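Local coordinates for RNA methyltransferase, TrmH family (Porphyromonas gingivalis, PDB 2I6D), which probably methylates RNA, as a knotted SPOUT-class enzyme of the TrmH family expected to draw its methyl group from S-adenosylmethionine, at residues 105-110 against 131-136; 178-183 against 199-204; 49-54 against 69-74. All coordinates share one frame; numbering follows the deposited sequence.

Contact 1. Residues 105-110 against 131-136; sequences TLLLDG and HVWLGT
The carbonyl oxygen of L108 is gripped twice: the amide of G135 reaches it across the contact, with G135 N 2.8 Å from L108 O, and the hydroxyl of S138 from the following loop bonds to it as well. This acceptor closes a parallel ladder in which 105-110 and 131-136 run side by side. The ladder's shortest rung, W133 N to L106 O at 2.7 Å, is almost perfectly straight at the hydrogen (178°), and L108 N to W133 O follows at 2.9 Å. Toward the start of the strands the bonding slackens, with L106 N 3.3 Å from H131 O.

The face bearing T105, L107, H131 and W133 is dominated by the indole. W133 has its CG anti to the carbonyl carbon (chi1 -57°), and its indole receives the methyl of T105 over one face. CG2 of T105 sits 3.6 Å from the centroid of the five-membered ring of W133, 20° off the normal, a CH-pi contact displaced toward the rim. A hydrogen bond from NE1 to V100 O limits how the ring can turn, and F172 meets it at a slant.

The other face is aliphatic. L108 lies alongside L134, its CD1 3.7 Å from CD2 of L134, while L106 and V132 pack more loosely, CD1 to CG2 at 4.2 Å. Helix 114-127 lies against this face through V117, I120 and A124.

At the D109 end, two waters link OD1 of D109 to the backbone of T136, one accepting from T136 N and the other donating to T136 O; OD2 takes the amide of S213. Strand 104-109, helix 114-127 and strand 131-134 form the beta-alpha-beta unit that is the elementary building block of the Rossmann-like SPOUT methyltransferase fold.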
loop_
_atom_site.group_PDB
_atom_site.type_symbol
_atom_site.label_atom_id
_atom_site.label_comp_id
_atom_site.label_asym_id
_atom_site.label_seq_id
_atom_site.Cartn_x
_atom_site.Cartn_y
_atom_site.Cartn_z
ATOM N N THR A 105 9.179 8.957 4.259
ATOM C CA THR A 105 8.243 7.934 4.684
ATOM C C THR A 105 6.865 8.571 4.728
ATOM O O THR A 105 6.682 9.617 5.361
ATOM C CB THR A 105 8.647 7.440 6.084
ATOM O OG1 THR A 105 9.962 6.869 6.003
ATOM C CG2 THR A 105 7.650 6.385 6.634
ATOM N N LEU A 106 5.898 7.950 4.050
ATOM C CA LEU A 106 4.539 8.458 4.013
ATOM C C LEU A 106 3.724 7.888 5.141
ATOM O O LEU A 106 3.882 6.700 5.503
ATOM C CB LEU A 106 3.853 8.122 2.679
ATOM C CG LEU A 106 4.618 8.540 1.447
ATOM C CD1 LEU A 106 3.735 8.171 0.237
ATOM C CD2 LEU A 106 4.952 10.050 1.507
ATOM N N LEU A 107 2.892 8.742 5.735
ATOM C CA LEU A 107 1.882 8.267 6.651
ATOM C C LEU A 107 0.521 8.694 6.113
ATOM O O LEU A 107 0.282 9.873 5.874
ATOM C CB LEU A 107 2.102 8.812 8.070
ATOM C CG LEU A 107 1.198 8.270 9.200
ATOM C CD1 LEU A 107 -0.200 8.838 9.157
ATOM C CD2 LEU A 107 1.110 6.787 9.219
ATOM N N LEU A 108 -0.357 7.724 5.927
ATOM C CA LEU A 108 -1.710 7.989 5.449
ATOM C C LEU A 108 -2.626 7.983 6.655
ATOM O O LEU A 108 -2.879 6.927 7.243
ATOM C CB LEU A 108 -2.148 6.913 4.457
ATOM C CG LEU A 108 -1.200 6.678 3.276
ATOM C CD1 LEU A 108 -1.954 5.849 2.247
ATOM C CD2 LEU A 108 -0.701 8.019 2.671
ATOM N N ASP A 109 -3.122 9.162 7.030
ATOM C CA ASP A 109 -4.002 9.306 8.223
ATOM C C ASP A 109 -5.468 9.282 7.782
ATOM O O ASP A 109 -5.982 10.318 7.348
ATOM C CB ASP A 109 -3.727 10.657 8.925
ATOM C CG ASP A 109 -4.625 10.905 10.138
ATOM O OD1 ASP A 109 -5.087 9.927 10.764
ATOM O OD2 ASP A 109 -4.848 12.093 10.505
ATOM N N GLY A 110 -6.134 8.133 7.888
ATOM C CA GLY A 110 -7.566 8.046 7.559
ATOM C C GLY A 110 -7.864 8.197 6.073
ATOM O O GLY A 110 -8.900 8.749 5.688
ATOM N N HIS A 131 8.857 3.145 2.479
ATOM C CA HIS A 131 7.927 2.805 3.566
ATOM C C HIS A 131 6.719 3.653 3.515
ATOM O O HIS A 131 6.818 4.873 3.347
ATOM C CB HIS A 131 8.581 2.972 4.969
ATOM C CG HIS A 131 9.677 1.998 5.220
ATOM N ND1 HIS A 131 9.443 0.731 5.696
ATOM C CD2 HIS A 131 11.009 2.077 4.990
ATOM C CE1 HIS A 131 10.590 0.075 5.778
ATOM N NE2 HIS A 131 11.556 0.871 5.357
ATOM N N VAL A 132 5.568 3.002 3.666
ATOM C CA VAL A 132 4.275 3.714 3.701
ATOM C C VAL A 132 3.556 3.173 4.931
ATOM O O VAL A 132 3.295 1.961 5.057
ATOM C CB VAL A 132 3.403 3.508 2.414
ATOM C CG1 VAL A 132 1.999 4.097 2.600
ATOM C CG2 VAL A 132 4.080 4.128 1.167
ATOM N N TRP A 133 3.237 4.075 5.848
ATOM C CA TRP A 133 2.538 3.685 7.043
ATOM C C TRP A 133 1.072 4.029 6.909
ATOM O O TRP A 133 0.719 5.021 6.259
ATOM C CB TRP A 133 3.087 4.434 8.272
ATOM C CG TRP A 133 4.559 4.305 8.558
ATOM C CD1 TRP A 133 5.449 3.373 8.069
ATOM C CD2 TRP A 133 5.264 5.106 9.472
ATOM N NE1 TRP A 133 6.698 3.605 8.613
ATOM C CE2 TRP A 133 6.605 4.674 9.475
ATOM C CE3 TRP A 133 4.893 6.195 10.277
ATOM C CZ2 TRP A 133 7.587 5.290 10.258
ATOM C CZ3 TRP A 133 5.872 6.811 11.069
ATOM C CH2 TRP A 133 7.208 6.336 11.057
ATOM N N LEU A 134 0.221 3.228 7.526
ATOM C CA LEU A 134 -1.222 3.407 7.394
ATOM C C LEU A 134 -1.853 3.638 8.759
ATOM O O LEU A 134 -1.824 2.773 9.654
ATOM C CB LEU A 134 -1.843 2.191 6.676
ATOM C CG LEU A 134 -1.190 2.132 5.301
ATOM C CD1 LEU A 134 -0.506 0.793 4.993
ATOM C CD2 LEU A 134 -2.078 2.639 4.181
ATOM N N GLY A 135 -2.408 4.820 8.950
ATOM C CA GLY A 135 -2.992 5.139 10.246
ATOM C C GLY A 135 -4.444 4.747 10.357
ATOM O O GLY A 135 -4.987 4.075 9.479
ATOM N N THR A 136 -5.069 5.220 11.436
ATOM C CA THR A 136 -6.441 4.943 11.794
ATOM C C THR A 136 -7.401 5.144 10.633
ATOM O O THR A 136 -7.499 6.239 10.097
ATOM C CB THR A 136 -6.882 5.883 12.966
ATOM O OG1 THR A 136 -6.047 5.643 14.105
ATOM C CG2 THR A 136 -8.361 5.670 13.359
HETATM O O HOH W 1 -4.087 7.936 12.001
HETATM O O HOH W 2 -7.845 9.374 11.020
#

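Contact 2. Residues 178-183 against 199-204; sequences PVYGAF and EPAILV
I202 O takes the amide of Y180 at 2.7 Å, measured from Y180 N, and the ring of that same tyrosine turns an edge to it in plane, with Y180 CD1 3.7 Å from I202 O. Y180 CG stands anti to its carbonyl carbon (chi1 -66°), beside the backbone N. The neighbouring acceptors are met just as regularly. P178 O receives I202 N at 3.0 Å, and Y180 O receives V204 N at 2.7 Å, the donor tilted 31° from the carbonyl plane. V204 O is satisfied by A182 N at 3.1 Å.

In the parallel SPOUT sheet, strand 201-206 runs between strands 104-109 and 179-182, and both of its backbone edges are therefore used: L203, whose N-H and C=O point away from Y180, bonds instead to T105 and L107. On the far edge of strand 179-182 the same logic holds, with V179 and G181 paired to strand 222-225 and V179 N also meeting the hydroxyl of T221.

Apolar groups fill in around this network. CG1 of V179 meets CG2 of V204 at 3.9 Å, on the face where L169 and F172 of helix 165-174 pack on I202 and L169 also on V179. On the reverse face CD1 of L203 lies 3.9 Å from CB of Y180, and W253 of helix 242-255 meets the tyrosine ring edge-to-face.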
loop_
_atom_site.group_PDB
_atom_site.type_symbol
_atom_site.label_atom_id
_atom_site.label_comp_id
_atom_site.label_asym_id
_atom_site.label_seq_id
_atom_site.Cartn_x
_atom_site.Cartn_y
_atom_site.Cartn_z
ATOM N N PRO A 178 12.036 14.894 11.384
ATOM C CA PRO A 178 11.045 15.898 11.062
ATOM C C PRO A 178 9.742 15.255 10.589
ATOM O O PRO A 178 9.757 14.257 9.848
ATOM C CB PRO A 178 11.682 16.674 9.884
ATOM C CG PRO A 178 12.713 15.738 9.330
ATOM C CD PRO A 178 13.193 14.919 10.467
ATOM N N VAL A 179 8.639 15.838 11.017
ATOM C CA VAL A 179 7.325 15.351 10.673
ATOM C C VAL A 179 6.581 16.425 9.894
ATOM O O VAL A 179 6.142 17.436 10.451
ATOM C CB VAL A 179 6.511 14.910 11.923
ATOM C CG1 VAL A 179 5.175 14.314 11.489
ATOM C CG2 VAL A 179 7.306 13.898 12.761
ATOM N N TYR A 180 6.450 16.197 8.602
ATOM C CA TYR A 180 5.785 17.133 7.709
ATOM C C TYR A 180 4.339 16.694 7.535
ATOM O O TYR A 180 4.012 15.503 7.683
ATOM C CB TYR A 180 6.486 17.122 6.344
ATOM C CG TYR A 180 7.881 17.650 6.417
ATOM C CD1 TYR A 180 8.955 16.801 6.683
ATOM C CD2 TYR A 180 8.137 19.002 6.206
ATOM C CE1 TYR A 180 10.245 17.293 6.755
ATOM C CE2 TYR A 180 9.417 19.504 6.264
ATOM C CZ TYR A 180 10.469 18.639 6.539
ATOM O OH TYR A 180 11.754 19.127 6.623
ATOM N N GLY A 181 3.473 17.657 7.264
ATOM C CA GLY A 181 2.055 17.383 7.014
ATOM C C GLY A 181 1.521 18.264 5.912
ATOM O O GLY A 181 1.890 19.447 5.815
ATOM N N ALA A 182 0.615 17.707 5.106
ATOM C CA ALA A 182 -0.003 18.441 4.011
ATOM C C ALA A 182 -1.309 19.082 4.502
ATOM O O ALA A 182 -2.222 18.371 4.968
ATOM C CB ALA A 182 -0.282 17.497 2.844
ATOM N N PHE A 183 -1.363 20.413 4.449
ATOM C CA PHE A 183 -2.501 21.174 4.969
ATOM C C PHE A 183 -2.926 22.207 3.959
ATOM O O PHE A 183 -2.181 22.507 3.029
ATOM C CB PHE A 183 -2.115 21.901 6.250
ATOM C CG PHE A 183 -1.875 20.975 7.417
ATOM C CD1 PHE A 183 -2.936 20.553 8.218
ATOM C CD2 PHE A 183 -0.593 20.536 7.715
ATOM C CE1 PHE A 183 -2.711 19.689 9.308
ATOM C CE2 PHE A 183 -0.357 19.685 8.785
ATOM C CZ PHE A 183 -1.424 19.277 9.597
ATOM N N GLU A 199 17.140 11.037 3.283
ATOM C CA GLU A 199 17.211 11.402 4.697
ATOM C C GLU A 199 15.902 11.077 5.401
ATOM O O GLU A 199 14.866 11.085 4.775
ATOM C CB GLU A 199 17.529 12.877 4.857
ATOM C CG GLU A 199 18.926 13.234 4.353
ATOM C CD GLU A 199 19.237 14.709 4.537
ATOM O OE1 GLU A 199 19.637 15.092 5.659
ATOM O OE2 GLU A 199 19.104 15.479 3.567
ATOM N N PRO A 200 15.963 10.757 6.702
ATOM C CA PRO A 200 14.742 10.404 7.425
ATOM C C PRO A 200 13.760 11.574 7.533
ATOM O O PRO A 200 14.124 12.676 7.910
ATOM C CB PRO A 200 15.266 9.950 8.803
ATOM C CG PRO A 200 16.591 10.606 8.964
ATOM C CD PRO A 200 17.167 10.674 7.562
ATOM N N ALA A 201 12.512 11.338 7.146
ATOM C CA ALA A 201 11.470 12.345 7.297
ATOM C C ALA A 201 10.155 11.613 7.179
ATOM O O ALA A 201 10.052 10.651 6.440
ATOM C CB ALA A 201 11.525 13.400 6.167
ATOM N N ILE A 202 9.153 12.099 7.887
ATOM C CA ILE A 202 7.811 11.534 7.764
ATOM C C ILE A 202 6.927 12.599 7.139
ATOM O O ILE A 202 7.034 13.786 7.511
ATOM C CB ILE A 202 7.265 11.108 9.154
ATOM C CG1 ILE A 202 8.141 9.980 9.754
ATOM C CG2 ILE A 202 5.792 10.713 9.035
ATOM C CD1 ILE A 202 8.094 9.928 11.314
ATOM N N LEU A 203 6.076 12.187 6.192
ATOM C CA LEU A 203 5.139 13.090 5.542
ATOM C C LEU A 203 3.740 12.535 5.736
ATOM O O LEU A 203 3.399 11.439 5.260
ATOM C CB LEU A 203 5.447 13.218 4.027
ATOM C CG LEU A 203 4.404 13.942 3.160
ATOM C CD1 LEU A 203 4.173 15.368 3.705
ATOM C CD2 LEU A 203 4.916 14.013 1.697
ATOM N N VAL A 204 2.933 13.311 6.426
ATOM C CA VAL A 204 1.591 12.878 6.790
ATOM C C VAL A 204 0.583 13.407 5.778
ATOM O O VAL A 204 0.552 14.622 5.485
ATOM C CB VAL A 204 1.182 13.381 8.208
ATOM C CG1 VAL A 204 -0.252 12.884 8.572
ATOM C CG2 VAL A 204 2.238 12.918 9.326
#

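Contact 3. Residues 49-54 against 69-74; sequences VGTAAM and LPESFD
G50 and L69 are joined by one direct backbone bond, L69 N to G50 O at 2.8 Å, the donor standing 37° out of the carbonyl plane. It lies where strands 45-51 and 65-69, parallel neighbours in the mixed sheet of the MRM3-like substrate-binding domain, come to an end. The first strand runs on into helix 52-56, with T51 at the N-cap position; after the second comes a type I turn from P70 to F73, closed by F73 N to P70 O.

Weaker contacts surround that bond. CA of T51 approaches L69 O at 3.4 Å in a nearly straight CA-H...O contact. The side chains of T51 and E71 meet at a slant, T51 CG2 coming 3.9 Å from E71 OE1.

Three waters bridge the segments. One molecule lies 2.6 Å from T51 OG1 and donates to E71 OE1. A second accepts from A52 N and donates to L69 O. The carboxylate of E71 thus lies near the first turn of the helix, where its charge may be favourable, and its other oxygen, OE2, takes a 2.8 Å bond from a third water, which itself accepts the amide of A53, 3.1 Å from A53 N.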
loop_
_atom_site.group_PDB
_atom_site.type_symbol
_atom_site.label_atom_id
_atom_site.label_comp_id
_atom_site.label_asym_id
_atom_site.label_seq_id
_atom_site.Cartn_x
_atom_site.Cartn_y
_atom_site.Cartn_z
ATOM N N VAL A 49 -2.157 -21.497 -7.599
ATOM C CA VAL A 49 -3.184 -22.240 -8.342
ATOM C C VAL A 49 -3.254 -21.589 -9.720
ATOM O O VAL A 49 -3.377 -20.361 -9.825
ATOM C CB VAL A 49 -4.514 -22.091 -7.616
ATOM C CG1 VAL A 49 -5.653 -22.554 -8.446
ATOM C CG2 VAL A 49 -4.474 -22.891 -6.307
ATOM N N GLY A 50 -3.113 -22.379 -10.770
ATOM C CA GLY A 50 -3.171 -21.793 -12.092
ATOM C C GLY A 50 -3.215 -22.844 -13.173
ATOM O O GLY A 50 -3.071 -24.027 -12.903
ATOM N N THR A 51 -3.398 -22.397 -14.409
ATOM C CA THR A 51 -3.302 -23.288 -15.548
ATOM C C THR A 51 -1.833 -23.570 -15.805
ATOM O O THR A 51 -0.970 -22.771 -15.421
ATOM C CB THR A 51 -3.906 -22.652 -16.803
ATOM O OG1 THR A 51 -3.257 -21.390 -17.049
ATOM C CG2 THR A 51 -5.403 -22.445 -16.640
ATOM N N ALA A 52 -1.552 -24.698 -16.463
ATOM C CA ALA A 52 -0.182 -25.090 -16.808
ATOM C C ALA A 52 0.613 -23.956 -17.454
ATOM O O ALA A 52 1.784 -23.739 -17.104
ATOM C CB ALA A 52 -0.190 -26.337 -17.723
ATOM N N ALA A 53 -0.013 -23.228 -18.384
ATOM C CA ALA A 53 0.683 -22.152 -19.116
ATOM C C ALA A 53 1.097 -21.019 -18.171
ATOM O O ALA A 53 2.147 -20.399 -18.354
ATOM C CB ALA A 53 -0.177 -21.624 -20.269
HETATM N N MSE A 54 0.280 -20.774 -17.153
HETATM C CA MSE A 54 0.609 -19.774 -16.133
HETATM C C MSE A 54 1.690 -20.261 -15.179
HETATM O O MSE A 54 2.616 -19.516 -14.856
HETATM C CB MSE A 54 -0.642 -19.335 -15.371
HETATM C CG MSE A 54 -1.677 -18.631 -16.253
HETATM SE SE MSE A 54 -0.978 -16.944 -16.961
HETATM C CE MSE A 54 -0.421 -17.544 -18.755
ATOM N N LEU A 69 -4.523 -26.378 -12.755
ATOM C CA LEU A 69 -5.930 -26.504 -13.114
ATOM C C LEU A 69 -6.131 -26.583 -14.627
ATOM O O LEU A 69 -5.360 -25.984 -15.385
ATOM C CB LEU A 69 -6.710 -25.326 -12.540
ATOM C CG LEU A 69 -6.807 -25.263 -11.009
ATOM C CD1 LEU A 69 -7.502 -23.995 -10.620
ATOM C CD2 LEU A 69 -7.545 -26.448 -10.440
ATOM N N PRO A 70 -7.179 -27.290 -15.078
ATOM C CA PRO A 70 -7.366 -27.377 -16.523
ATOM C C PRO A 70 -7.817 -26.037 -17.072
ATOM O O PRO A 70 -8.348 -25.205 -16.327
ATOM C CB PRO A 70 -8.490 -28.413 -16.671
ATOM C CG PRO A 70 -9.266 -28.292 -15.400
ATOM C CD PRO A 70 -8.238 -28.004 -14.337
ATOM N N GLU A 71 -7.607 -25.852 -18.368
ATOM C CA GLU A 71 -8.103 -24.702 -19.126
ATOM C C GLU A 71 -9.604 -24.467 -18.882
ATOM O O GLU A 71 -10.054 -23.320 -18.808
ATOM C CB GLU A 71 -7.863 -24.965 -20.618
ATOM C CG GLU A 71 -7.438 -23.747 -21.434
ATOM C CD GLU A 71 -6.259 -23.006 -20.823
ATOM O OE1 GLU A 71 -6.473 -21.874 -20.338
ATOM O OE2 GLU A 71 -5.126 -23.550 -20.802
ATOM N N SER A 72 -10.354 -25.554 -18.707
ATOM C CA SER A 72 -11.799 -25.468 -18.474
ATOM C C SER A 72 -12.226 -24.952 -17.096
ATOM O O SER A 72 -13.392 -24.594 -16.918
ATOM C CB SER A 72 -12.445 -26.829 -18.685
ATOM O OG SER A 72 -11.994 -27.735 -17.701
ATOM N N PHE A 73 -11.321 -24.966 -16.119
ATOM C CA PHE A 73 -11.663 -24.503 -14.771
ATOM C C PHE A 73 -12.120 -23.044 -14.821
ATOM O O PHE A 73 -11.483 -22.219 -15.456
ATOM C CB PHE A 73 -10.477 -24.617 -13.815
ATOM C CG PHE A 73 -10.766 -24.080 -12.424
ATOM C CD1 PHE A 73 -11.351 -24.894 -11.464
ATOM C CD2 PHE A 73 -10.463 -22.763 -12.090
ATOM C CE1 PHE A 73 -11.633 -24.410 -10.178
ATOM C CE2 PHE A 73 -10.731 -22.266 -10.799
ATOM C CZ PHE A 73 -11.325 -23.098 -9.848
ATOM N N ASP A 74 -13.223 -22.745 -14.139
ATOM C CA ASP A 74 -13.762 -21.400 -14.120
ATOM C C ASP A 74 -13.227 -20.604 -12.933
ATOM O O ASP A 74 -13.692 -20.766 -11.804
ATOM C CB ASP A 74 -15.288 -21.446 -14.086
ATOM C CG ASP A 74 -15.913 -20.085 -14.254
ATOM O OD1 ASP A 74 -15.196 -19.068 -14.126
ATOM O OD2 ASP A 74 -17.137 -20.025 -14.508
HETATM O O HOH W 3 -4.168 -20.153 -19.185
HETATM O O HOH W 4 -3.661 -26.236 -17.575
HETATM O O HOH W 5 -2.714 -24.153 -19.592
#

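Overall arrangement
Contacts 1 and 2 are two buried pairings in one parallel sheet, their centres 11 Å apart. They adjoin directly, since strands 104-109 and 201-206 are neighbours and share a bonded edge, beside which W133 CH2 packs on I202 CD1 at 3.7 Å. Both rely on repeated backbone rungs with apolar groups on either face, though contact 1 adds a CH-pi contact and a hydrated end. Contact 3 belongs to another domain, its centre about 38 Å from that of contact 1 and 46 Å from that of contact 2. Partly buried, at strand ends, it has a single direct hydrogen bond, supplemented by three bridging waters.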